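Local coordinates for protein putative 4-Hydroxy-2-oxoglutarate aldolase / 2-dehydro-3-deoxyphosphogluconate aldolase (Yersinia enterocolitica, PDB 3LM7) that is probably an enzyme of the aldolase class, a member of the KDGP aldolase family built on a TIM-barrel fold, at residues A[17-22]-A[218-223]; A[187-192]-A[213-218]. All blocks are in the same frame, centred on the assembly; numbering follows the deposited sequence.

Contact 1 (A[17-22]-A[218-223])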
ATOM      1  N   LEU A  17      -6.486  13.700  -4.564  1.00  7.70           N
ATOM      2  CA  LEU A  17      -6.677  15.049  -4.043  1.00  7.81           C
ATOM      3  C   LEU A  17      -7.987  15.102  -3.285  1.00  5.89           C
ATOM      4  O   LEU A  17      -8.912  14.344  -3.578  1.00  6.61           O
ATOM      5  CB  LEU A  17      -6.754  16.091  -5.221  1.00  6.74           C
ATOM      6  CG  LEU A  17      -5.542  16.094  -6.122  1.00  7.83           C
ATOM      7  CD1 LEU A  17      -5.856  17.115  -7.239  1.00  9.18           C
ATOM      8  CD2 LEU A  17      -4.222  16.505  -5.380  1.00  5.29           C
ATOM      9  N   ASN A  18      -8.118  16.060  -2.368  1.00  6.89           N
ATOM     10  CA  ASN A  18      -9.390  16.387  -1.793  1.00  6.71           C
ATOM     11  C   ASN A  18      -9.596  17.899  -1.761  1.00  7.98           C
ATOM     12  O   ASN A  18      -8.830  18.627  -1.092  1.00  8.71           O
ATOM     13  CB  ASN A  18      -9.497  15.688  -0.373  1.00  7.20           C
ATOM     14  CG  ASN A  18     -10.899  15.748   0.280  1.00  9.22           C
ATOM     15  OD1 ASN A  18     -11.326  14.752   0.975  1.00 14.90           O
ATOM     16  ND2 ASN A  18     -11.576  16.878   0.194  1.00  4.77           N
ATOM     17  N   VAL A  19     -10.661  18.394  -2.426  1.00  6.24           N
ATOM     18  CA  VAL A  19     -10.841  19.845  -2.525  1.00  7.03           C
ATOM     19  C   VAL A  19     -12.310  20.044  -2.404  1.00  7.71           C
ATOM     20  O   VAL A  19     -13.082  19.095  -2.568  1.00  9.39           O
ATOM     21  CB  VAL A  19     -10.268  20.421  -3.936  1.00  7.87           C
ATOM     22  CG1 VAL A  19      -8.810  20.013  -4.155  1.00  6.42           C
ATOM     23  CG2 VAL A  19     -11.086  19.849  -5.117  1.00  5.29           C
ATOM     24  N   LEU A  20     -12.742  21.257  -2.101  1.00 10.40           N
ATOM     25  CA  LEU A  20     -14.159  21.539  -1.912  1.00 11.59           C
ATOM     26  C   LEU A  20     -14.836  21.982  -3.207  1.00 12.93           C
ATOM     27  O   LEU A  20     -14.212  22.605  -4.041  1.00 12.24           O
ATOM     28  CB  LEU A  20     -14.328  22.686  -0.890  1.00 11.45           C
ATOM     29  CG  LEU A  20     -13.785  22.391   0.508  1.00 17.62           C
ATOM     30  CD1 LEU A  20     -14.009  23.602   1.427  1.00 18.49           C
ATOM     31  CD2 LEU A  20     -14.344  21.031   1.129  1.00 16.76           C
ATOM     32  N   ALA A  21     -16.125  21.717  -3.336  1.00 12.99           N
ATOM     33  CA  ALA A  21     -16.889  22.258  -4.471  1.00 13.58           C
ATOM     34  C   ALA A  21     -17.684  23.456  -4.012  1.00 14.17           C
ATOM     35  O   ALA A  21     -18.280  23.430  -2.946  1.00 15.32           O
ATOM     36  CB  ALA A  21     -17.825  21.178  -5.077  1.00 13.20           C
ATOM     37  N   GLY A  22     -17.749  24.500  -4.826  1.00 14.37           N
ATOM     38  CA  GLY A  22     -18.615  25.627  -4.443  1.00 15.59           C
ATOM     39  C   GLY A  22     -19.999  25.522  -5.083  1.00 16.15           C
ATOM     40  O   GLY A  22     -20.885  26.338  -4.772  1.00 16.96           O
ATOM     41  N   PRO A 218      -4.220  14.506   0.289  1.00  8.19           N
ATOM     42  CA  PRO A 218      -3.977  15.864   0.807  1.00  7.59           C
ATOM     43  C   PRO A 218      -5.220  16.707   0.609  1.00  8.21           C
ATOM     44  O   PRO A 218      -5.915  16.514  -0.401  1.00  9.56           O
ATOM     45  CB  PRO A 218      -2.844  16.390  -0.086  1.00  6.15           C
ATOM     46  CG  PRO A 218      -2.972  15.659  -1.354  1.00  6.49           C
ATOM     47  CD  PRO A 218      -3.453  14.223  -0.947  1.00  8.42           C
ATOM     48  N   HIS A 219      -5.488  17.639   1.526  1.00  6.30           N
ATOM     49  CA  HIS A 219      -6.649  18.495   1.397  1.00  7.88           C
ATOM     50  C   HIS A 219      -6.180  19.880   1.026  1.00  8.28           C
ATOM     51  O   HIS A 219      -5.258  20.363   1.650  1.00  8.92           O
ATOM     52  CB  HIS A 219      -7.395  18.565   2.745  1.00  7.31           C
ATOM     53  CG  HIS A 219      -8.042  17.273   3.112  1.00  7.49           C
ATOM     54  ND1 HIS A 219      -9.385  17.183   3.393  1.00  8.94           N
ATOM     55  CD2 HIS A 219      -7.540  16.015   3.217  1.00  6.71           C
ATOM     56  CE1 HIS A 219      -9.683  15.923   3.690  1.00  9.17           C
ATOM     57  NE2 HIS A 219      -8.583  15.197   3.616  1.00  7.84           N
ATOM     58  N   ILE A 220      -6.818  20.494   0.021  1.00  8.08           N
ATOM     59  CA  ILE A 220      -6.419  21.834  -0.433  1.00  9.38           C
ATOM     60  C   ILE A 220      -7.657  22.706  -0.585  1.00  7.84           C
ATOM     61  O   ILE A 220      -8.503  22.436  -1.395  1.00  9.03           O
ATOM     62  CB  ILE A 220      -5.630  21.811  -1.782  1.00  9.57           C
ATOM     63  CG1 ILE A 220      -4.621  20.634  -1.843  1.00  9.55           C
ATOM     64  CG2 ILE A 220      -4.931  23.173  -1.968  1.00 12.70           C
ATOM     65  CD1 ILE A 220      -5.253  19.274  -2.297  1.00  7.64           C
ATOM     66  N   TYR A 221      -7.770  23.706   0.263  1.00  9.15           N
ATOM     67  CA  TYR A 221      -9.020  24.414   0.473  1.00 11.83           C
ATOM     68  C   TYR A 221      -8.806  25.890   0.073  1.00 12.99           C
ATOM     69  O   TYR A 221      -8.588  26.158  -1.092  1.00 13.48           O
ATOM     70  CB  TYR A 221      -9.465  24.288   1.928  1.00 13.78           C
ATOM     71  CG  TYR A 221      -9.859  22.872   2.359  1.00 13.10           C
ATOM     72  CD1 TYR A 221     -10.325  21.917   1.444  1.00 19.30           C
ATOM     73  CD2 TYR A 221      -9.816  22.520   3.681  1.00 18.97           C
ATOM     74  CE1 TYR A 221     -10.683  20.584   1.856  1.00 14.66           C
ATOM     75  CE2 TYR A 221     -10.232  21.225   4.116  1.00 15.95           C
ATOM     76  CZ  TYR A 221     -10.655  20.286   3.195  1.00 15.41           C
ATOM     77  OH  TYR A 221     -11.073  19.049   3.658  1.00 18.24           O
ATOM     78  N   SER A 222      -8.806  26.827   1.025  1.00 14.24           N
ATOM     79  CA  SER A 222      -9.011  28.229   0.622  1.00 15.28           C
ATOM     80  C   SER A 222      -7.919  28.777  -0.322  1.00 14.85           C
ATOM     81  O   SER A 222      -8.186  29.716  -1.051  1.00 13.35           O
ATOM     82  CB  SER A 222      -9.153  29.138   1.863  1.00 15.57           C
ATOM     83  OG  SER A 222      -7.927  29.141   2.562  1.00 18.40           O
ATOM     84  N   SER A 223      -6.692  28.226  -0.291  1.00 13.77           N
ATOM     85  CA  SER A 223      -5.634  28.720  -1.121  1.00 13.44           C
ATOM     86  C   SER A 223      -5.952  28.527  -2.642  1.00 13.06           C
ATOM     87  O   SER A 223      -5.345  29.155  -3.498  1.00 12.69           O
ATOM     88  CB  SER A 223      -4.348  27.964  -0.786  1.00 14.05           C
ATOM     89  OG  SER A 223      -4.552  26.615  -1.122  1.00 12.62           O
TER
HETATM   90  O   HOH W   1     -13.027  17.363   2.435  1.00 11.31           O
HETATM   91  O   HOH W   2     -10.971  23.554  -2.201  1.00 11.38           O
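The amide of Asn18 lies flat on the imidazole of His219, a worked case of polar groups stacked across a strand and the backbone segment paired with it. With CG anti to its backbone N (chi1 -170°), Asn18 extends the same way as the histidine, the two planes 18° apart. Asn18 CB sits over the ring centre, 3.9 Å from the centroid of His219, while the amide slides toward the rim and brings Asn18 OD1 to 3.4 Å from His219 CE1. The hydrogen bond of OD1 goes instead to Ser69 OG.

The ring is fixed from its edge by Tyr221, whose OH lies 2.5 Å from His219 ND1, a short bond that either group could donate. A water joins Tyr221 OH to Asn18 ND2. Beneath, the backbones form a single parallel bridge: Asn18 N donates to Pro218 O at 3.0 Å and, more straightly (163°), Ile220 N donates to Asn18 O. Segment 218-223 thus takes the place beside strand 17-20 at which the last strand of a TIM barrel meets the first.

Leu20 crosses Tyr221 at about a right angle, Leu20 CG 3.6 Å from Tyr221 CD1, with the Leu20 CD1 methyl over a face of the tyrosine ring. Here the backbones part, and a second water spans Leu20 N and Ile220 O. Val19 CG1 runs alongside Ile220 CD1 at 4.1 Å, where Phe201 and Leu240 pack against Ile220.

Contact 2 (A[187-192]-A[213-218])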
ATOM      1  N   GLY A 187       1.156   0.631   8.119  1.00  7.01           N
ATOM      2  CA  GLY A 187       0.223   0.413   6.994  1.00  8.63           C
ATOM      3  C   GLY A 187      -1.000   1.324   7.001  1.00  8.88           C
ATOM      4  O   GLY A 187      -2.031   0.982   6.441  1.00 10.60           O
ATOM      5  N   PHE A 188      -0.908   2.486   7.642  1.00  6.74           N
ATOM      6  CA  PHE A 188      -2.089   3.376   7.770  1.00  6.51           C
ATOM      7  C   PHE A 188      -1.921   4.577   6.818  1.00  7.68           C
ATOM      8  O   PHE A 188      -0.832   4.851   6.315  1.00  7.09           O
ATOM      9  CB  PHE A 188      -2.258   3.851   9.230  1.00  5.54           C
ATOM     10  CG  PHE A 188      -3.679   4.124   9.640  1.00  7.44           C
ATOM     11  CD1 PHE A 188      -4.646   3.103   9.606  1.00  8.82           C
ATOM     12  CD2 PHE A 188      -4.040   5.398  10.157  1.00  6.51           C
ATOM     13  CE1 PHE A 188      -5.986   3.354  10.024  1.00  8.20           C
ATOM     14  CE2 PHE A 188      -5.361   5.627  10.620  1.00  6.80           C
ATOM     15  CZ  PHE A 188      -6.331   4.590  10.558  1.00  6.68           C
ATOM     16  N   TRP A 189      -3.036   5.213   6.487  1.00  6.59           N
ATOM     17  CA  TRP A 189      -3.069   6.266   5.464  1.00  6.09           C
ATOM     18  C   TRP A 189      -3.092   7.632   6.088  1.00  6.74           C
ATOM     19  O   TRP A 189      -3.367   7.786   7.286  1.00  6.14           O
ATOM     20  CB  TRP A 189      -4.299   6.044   4.563  1.00  5.41           C
ATOM     21  CG  TRP A 189      -4.306   4.619   3.980  1.00  7.44           C
ATOM     22  CD1 TRP A 189      -3.216   3.737   3.843  1.00  7.64           C
ATOM     23  CD2 TRP A 189      -5.438   3.941   3.448  1.00  8.25           C
ATOM     24  NE1 TRP A 189      -3.651   2.554   3.302  1.00  6.67           N
ATOM     25  CE2 TRP A 189      -4.998   2.648   3.025  1.00  9.51           C
ATOM     26  CE3 TRP A 189      -6.796   4.314   3.245  1.00 10.50           C
ATOM     27  CZ2 TRP A 189      -5.876   1.703   2.441  1.00  8.32           C
ATOM     28  CZ3 TRP A 189      -7.704   3.320   2.686  1.00 10.43           C
ATOM     29  CH2 TRP A 189      -7.207   2.040   2.297  1.00 10.27           C
ATOM     30  N   LEU A 190      -2.810   8.661   5.281  1.00  5.29           N
ATOM     31  CA  LEU A 190      -2.596   9.979   5.854  1.00  5.47           C
ATOM     32  C   LEU A 190      -3.201  11.095   5.001  1.00  5.92           C
ATOM     33  O   LEU A 190      -3.043  11.093   3.752  1.00  5.70           O
ATOM     34  CB  LEU A 190      -1.067  10.209   5.959  1.00  4.25           C
ATOM     35  CG  LEU A 190      -0.541  11.517   6.628  1.00  6.81           C
ATOM     36  CD1 LEU A 190      -1.194  11.777   8.006  1.00  7.62           C
ATOM     37  CD2 LEU A 190       1.015  11.405   6.804  1.00  2.73           C
ATOM     38  N   GLU A 191      -3.853  12.068   5.672  1.00  4.73           N
ATOM     39  CA  GLU A 191      -4.511  13.162   4.983  1.00  5.35           C
ATOM     40  C   GLU A 191      -4.021  14.477   5.566  1.00  6.49           C
ATOM     41  O   GLU A 191      -4.628  15.017   6.522  1.00  6.93           O
ATOM     42  CB  GLU A 191      -6.051  13.021   5.125  1.00  4.81           C
ATOM     43  CG  GLU A 191      -6.543  11.580   4.832  1.00  6.79           C
ATOM     44  CD  GLU A 191      -8.023  11.497   4.585  1.00  5.79           C
ATOM     45  OE1 GLU A 191      -8.665  12.565   4.415  1.00  6.69           O
ATOM     46  OE2 GLU A 191      -8.523  10.375   4.427  1.00  8.00           O
ATOM     47  N   PRO A 192      -2.892  15.003   5.045  1.00  6.49           N
ATOM     48  CA  PRO A 192      -2.428  16.294   5.577  1.00  7.38           C
ATOM     49  C   PRO A 192      -3.396  17.415   5.228  1.00  6.84           C
ATOM     50  O   PRO A 192      -3.907  17.472   4.087  1.00  5.44           O
ATOM     51  CB  PRO A 192      -1.085  16.531   4.861  1.00  6.99           C
ATOM     52  CG  PRO A 192      -1.171  15.682   3.620  1.00  8.57           C
ATOM     53  CD  PRO A 192      -2.034  14.495   3.952  1.00  8.29           C
ATOM     54  N   VAL A 213       4.191   6.166   3.030  1.00  7.07           N
ATOM     55  CA  VAL A 213       2.737   6.100   3.223  1.00  5.19           C
ATOM     56  C   VAL A 213       2.021   5.564   1.943  1.00  6.20           C
ATOM     57  O   VAL A 213       2.218   6.112   0.867  1.00  7.02           O
ATOM     58  CB  VAL A 213       2.117   7.448   3.664  1.00  5.68           C
ATOM     59  CG1 VAL A 213       0.618   7.299   3.923  1.00  4.42           C
ATOM     60  CG2 VAL A 213       2.834   7.974   4.916  1.00  6.76           C
ATOM     61  N   THR A 214       1.211   4.524   2.104  1.00  6.48           N
ATOM     62  CA  THR A 214       0.592   3.816   0.997  1.00  9.09           C
ATOM     63  C   THR A 214      -0.480   4.638   0.251  1.00 10.43           C
ATOM     64  O   THR A 214      -0.532   4.588  -0.998  1.00 10.80           O
ATOM     65  CB  THR A 214       0.017   2.502   1.485  1.00 10.53           C
ATOM     66  OG1 THR A 214       1.134   1.773   2.045  1.00 13.57           O
ATOM     67  CG2 THR A 214      -0.470   1.673   0.288  1.00 16.21           C
ATOM     68  N   LYS A 215      -1.329   5.337   1.005  1.00  7.66           N
ATOM     69  CA  LYS A 215      -2.310   6.241   0.389  1.00  7.73           C
ATOM     70  C   LYS A 215      -2.237   7.566   1.066  1.00  7.69           C
ATOM     71  O   LYS A 215      -2.288   7.656   2.334  1.00  7.83           O
ATOM     72  CB  LYS A 215      -3.722   5.680   0.596  1.00  6.46           C
ATOM     73  CG  LYS A 215      -3.901   4.211   0.034  1.00 10.50           C
ATOM     74  CD  LYS A 215      -4.180   4.181  -1.383  1.00 11.91           C
ATOM     75  CE  LYS A 215      -4.601   2.803  -1.900  1.00 15.57           C
ATOM     76  NZ  LYS A 215      -3.402   1.972  -2.059  1.00 19.08           N
ATOM     77  N   VAL A 216      -2.183   8.609   0.257  1.00  7.23           N
ATOM     78  CA  VAL A 216      -2.096   9.968   0.773  1.00  6.31           C
ATOM     79  C   VAL A 216      -3.223  10.773   0.173  1.00  6.88           C
ATOM     80  O   VAL A 216      -3.437  10.704  -1.045  1.00  6.60           O
ATOM     81  CB  VAL A 216      -0.730  10.656   0.394  1.00  6.44           C
ATOM     82  CG1 VAL A 216      -0.638  12.000   1.118  1.00  6.87           C
ATOM     83  CG2 VAL A 216       0.426   9.704   0.796  1.00  6.22           C
ATOM     84  N   ILE A 217      -3.987  11.475   1.012  1.00  7.32           N
ATOM     85  CA  ILE A 217      -5.157  12.242   0.525  1.00  7.11           C
ATOM     86  C   ILE A 217      -4.947  13.671   1.054  1.00  6.90           C
ATOM     87  O   ILE A 217      -5.373  14.016   2.147  1.00  7.19           O
ATOM     88  CB  ILE A 217      -6.543  11.651   0.983  1.00  5.37           C
ATOM     89  CG1 ILE A 217      -6.708  10.219   0.442  1.00  7.03           C
ATOM     90  CG2 ILE A 217      -7.745  12.589   0.476  1.00  5.29           C
ATOM     91  CD1 ILE A 217      -7.993   9.443   1.034  1.00  7.64           C
ATOM     92  N   PRO A 218      -4.220  14.506   0.289  1.00  8.19           N
ATOM     93  CA  PRO A 218      -3.977  15.864   0.807  1.00  7.59           C
ATOM     94  C   PRO A 218      -5.220  16.707   0.609  1.00  8.21           C
ATOM     95  O   PRO A 218      -5.915  16.514  -0.401  1.00  9.56           O
ATOM     96  CB  PRO A 218      -2.844  16.390  -0.086  1.00  6.15           C
ATOM     97  CG  PRO A 218      -2.972  15.659  -1.354  1.00  6.49           C
ATOM     98  CD  PRO A 218      -3.453  14.223  -0.947  1.00  8.42           C
TER
HETATM   99  O   HOH W   3       0.851   3.365   4.738  1.00  7.01           O
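Trp189 and Lys215 share one first torsion, chi1 -54° and -56°, each CG anti to its carbonyl carbon, which, on backbones paired in parallel, sends the two side chains the same way. The lysine CG thereby lies over the face of the indole, 3.6 Å from the centroid of the five-membered ring of Trp189, in a CH-pi contact. Beyond CG the chain bends away; NZ is hydrogen-bonded to Asp13 O, and the lysine makes a cation-pi contact with Tyr10.

Glu191 and Ile217 repeat the pattern: both carry CG or CG1 anti to the carbonyl carbon, and the extended glutamate runs alongside the isoleucine until OE2 lies 3.6 Å from CD1. Between the pairs a single parallel bridge links the segments, with Leu190 N donating to Lys215 O at 3.2 Å and Ile217 N to Leu190 O at 2.9 Å, both nearly straight. Strand 189-192 thus pairs with the barrel's closing segment. On the helix-covered face, Leu190 CB meets Val213 CG1 at 3.9 Å.

At the Phe188 end the pairing loosens: a water bridges Phe188 O and Thr214 N in place of a direct bond, while Lys215 N is buried without a partner. Ile217 O is a local gap in the pairing, buried without a hydrogen bond: Pro192, at the next donor position after Leu190, has no N-H to give, and a CA-H of Glu191 approaches instead, CA to O 3.1 Å. The Glu191 carboxylate is better provided for: Ser161 binds OE2, and His94, Asn117 and His219 bind OE1. Such a cluster would probably favour the ionised carboxylate despite its burial.

How the contacts relate
Contacts 1 and 2 are the two sides of one closure of the barrel: segment 213-223, with Pro218 common to both, pairs with strand 189-192 and with strand 17-20, the two outermost strands of the seven-stranded parallel sheet. Their centres are about 16 Å apart, yet they meet directly. His219 N lies 3.0 Å from Pro192 O, a probable hydrogen bond that carries the pairing onward. Among the side chains, His219 NE2 probably bonds Glu191 OE1 at 2.8 Å, so the histidine stacked in contact 1 joins the polar cluster of contact 2. Asn18 CB packs 3.7 Å from Ile217 CG2. A bound potassium ion lies nearer contact 2, about 8 Å from the Val213 side chain, with no evident role in either contact.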